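NEQ263 (Nanoarchaeum equitans Kin4-M, PDB 5BN3) probably binds ATP and, paired with NeqA, forms the catalytic core complex of a unique archaeal ATP synthase. Local coordinates at residues B[218-223]-B[271-276]. Numbering follows the deposited sequence.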
loop_
_atom_site.group_PDB
_atom_site.type_symbol
_atom_site.label_atom_id
_atom_site.label_comp_id
_atom_site.label_asym_id
_atom_site.label_seq_id
_atom_site.Cartn_x
_atom_site.Cartn_y
_atom_site.Cartn_z
ATOM N N ASN B 218 -21.018 29.162 35.089
ATOM C CA ASN B 218 -21.353 27.985 35.896
ATOM C C ASN B 218 -22.539 27.162 35.392
ATOM O O ASN B 218 -23.415 26.793 36.174
ATOM C CB ASN B 218 -21.587 28.383 37.361
ATOM C CG ASN B 218 -20.396 29.099 37.973
ATOM O OD1 ASN B 218 -19.301 29.118 37.407
ATOM N ND2 ASN B 218 -20.604 29.684 39.146
ATOM N N ARG B 219 -22.558 26.869 34.094
ATOM C CA ARG B 219 -23.639 26.084 33.498
ATOM C C ARG B 219 -23.179 24.696 33.071
ATOM O O ARG B 219 -21.982 24.443 32.917
ATOM C CB ARG B 219 -24.204 26.797 32.265
ATOM C CG ARG B 219 -24.807 28.168 32.516
ATOM C CD ARG B 219 -25.165 28.830 31.190
ATOM N NE ARG B 219 -25.810 30.130 31.357
ATOM C CZ ARG B 219 -27.125 30.322 31.324
ATOM N NH1 ARG B 219 -27.941 29.295 31.130
ATOM N NH2 ARG B 219 -27.626 31.538 31.484
ATOM N N ASP B 220 -24.143 23.802 32.880
ATOM C CA ASP B 220 -23.885 22.534 32.214
ATOM C C ASP B 220 -24.208 22.723 30.738
ATOM O O ASP B 220 -25.295 23.183 30.389
ATOM C CB ASP B 220 -24.743 21.420 32.819
ATOM C CG ASP B 220 -24.320 21.061 34.231
ATOM O OD1 ASP B 220 -23.105 21.106 34.519
ATOM O OD2 ASP B 220 -25.201 20.732 35.055
ATOM N N VAL B 221 -23.256 22.388 29.874
ATOM C CA VAL B 221 -23.397 22.635 28.445
ATOM C C VAL B 221 -23.269 21.342 27.638
ATOM O O VAL B 221 -22.450 20.479 27.964
ATOM C CB VAL B 221 -22.346 23.663 27.962
ATOM C CG1 VAL B 221 -22.424 23.861 26.460
ATOM C CG2 VAL B 221 -22.544 24.989 28.671
ATOM N N LEU B 222 -24.096 21.201 26.605
ATOM C CA LEU B 222 -23.966 20.093 25.663
ATOM C C LEU B 222 -23.471 20.609 24.316
ATOM O O LEU B 222 -24.099 21.478 23.705
ATOM C CB LEU B 222 -25.304 19.374 25.477
ATOM C CG LEU B 222 -25.297 18.288 24.399
ATOM C CD1 LEU B 222 -24.368 17.166 24.809
ATOM C CD2 LEU B 222 -26.700 17.756 24.129
ATOM N N VAL B 223 -22.344 20.079 23.853
ATOM C CA VAL B 223 -21.812 20.469 22.554
ATOM C C VAL B 223 -21.885 19.314 21.560
ATOM O O VAL B 223 -21.355 18.230 21.812
ATOM C CB VAL B 223 -20.360 20.976 22.651
ATOM C CG1 VAL B 223 -19.876 21.449 21.289
ATOM C CG2 VAL B 223 -20.263 22.106 23.653
ATOM N N LYS B 271 -17.593 24.022 39.071
ATOM C CA LYS B 271 -18.500 25.101 38.677
ATOM C C LYS B 271 -19.493 24.728 37.573
ATOM O O LYS B 271 -20.617 25.232 37.552
ATOM C CB LYS B 271 -17.699 26.331 38.237
ATOM C CG LYS B 271 -16.738 26.864 39.284
ATOM C CD LYS B 271 -17.446 27.138 40.601
ATOM C CE LYS B 271 -16.492 27.761 41.608
ATOM N NZ LYS B 271 -17.004 27.654 43.003
ATOM N N GLY B 272 -19.080 23.863 36.651
ATOM C CA GLY B 272 -19.925 23.511 35.522
ATOM C C GLY B 272 -19.355 22.384 34.681
ATOM O O GLY B 272 -18.383 21.741 35.076
ATOM N N SER B 273 -19.952 22.146 33.515
ATOM C CA SER B 273 -19.541 21.020 32.684
ATOM C C SER B 273 -19.755 21.255 31.193
ATOM O O SER B 273 -20.696 21.941 30.785
ATOM C CB SER B 273 -20.280 19.748 33.111
ATOM O OG SER B 273 -21.661 19.835 32.809
ATOM N N ILE B 274 -18.865 20.685 30.387
ATOM C CA ILE B 274 -19.069 20.601 28.947
ATOM C C ILE B 274 -19.136 19.137 28.539
ATOM O O ILE B 274 -18.137 18.415 28.613
ATOM C CB ILE B 274 -17.930 21.280 28.158
ATOM C CG1 ILE B 274 -17.891 22.783 28.451
ATOM C CG2 ILE B 274 -18.106 21.048 26.664
ATOM C CD1 ILE B 274 -16.756 23.510 27.751
ATOM N N THR B 275 -20.320 18.692 28.128
ATOM C CA THR B 275 -20.474 17.354 27.567
ATOM C C THR B 275 -20.343 17.462 26.050
ATOM O O THR B 275 -21.066 18.224 25.404
ATOM C CB THR B 275 -21.824 16.720 27.954
ATOM O OG1 THR B 275 -21.931 16.664 29.382
ATOM C CG2 THR B 275 -21.932 15.311 27.393
ATOM N N LEU B 276 -19.410 16.703 25.483
ATOM C CA LEU B 276 -19.048 16.869 24.080
ATOM C C LEU B 276 -19.308 15.606 23.269
ATOM O O LEU B 276 -18.841 14.525 23.621
ATOM C CB LEU B 276 -17.575 17.278 23.973
ATOM C CG LEU B 276 -16.974 17.449 22.579
ATOM C CD1 LEU B 276 -17.755 18.481 21.801
ATOM C CD2 LEU B 276 -15.515 17.859 22.679
HETATM O O HOH W 1 -22.890 19.148 30.425
#
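Asn218 meets Lys271 just ahead of the paired strands: the two side chains run side by side, pointing the same way, with OD1 of Asn218 3.3 Å from CB of Lys271. Arg219 takes part through its backbone, its O accepting a hydrogen bond from Ser273 N at 3.1 Å, while its guanidinium forms a salt bridge with Glu67. Asp220 brings the first side-chain hydrogen bond between the segments. Its OD1 accepts a hydrogen bond from Ser273 OG at 2.6 Å, met from above the carboxylate plane, and OD2 forms a salt bridge with Lys126. Ser273 holds OG between its backbone N and carbonyl carbon (chi1 68°), which turns the hydroxyl to the aspartate. An alanine in place of Asp220 would probably leave Ser273 OG without this acceptor and Lys126 without this countercharge. Val221 then illustrates how parallel strands interlock, one residue bonding to two on its neighbour: its N donates to Ser273 O, and its O accepts Thr275 N at 2.8 Å. Such pairing builds the central sheet of the P-loop NTPase fold, where strand 220-226 lies between strands 156-162 and 273-281. A water also donates to Val221 O and to Ser273 OG and bonds Thr275 OG1, which is itself linked to Gly127 N. Leu222 lies on the face of the sheet that carries Asp220, Ser273 and Thr275, its CD1 lying 4.0 Å from Thr275 CG2, with helix 140-151 packed against the leucine. On the opposite face, with Val221, Ile274 and Leu276, Val223 spreads its methyls over two neighbours, CG2 to Ile274 CG2 at 3.9 Å and CG1 to Leu276 CD1 at 3.7 Å, with Ala210 of helix 196-215 touching Val223 and Ile274.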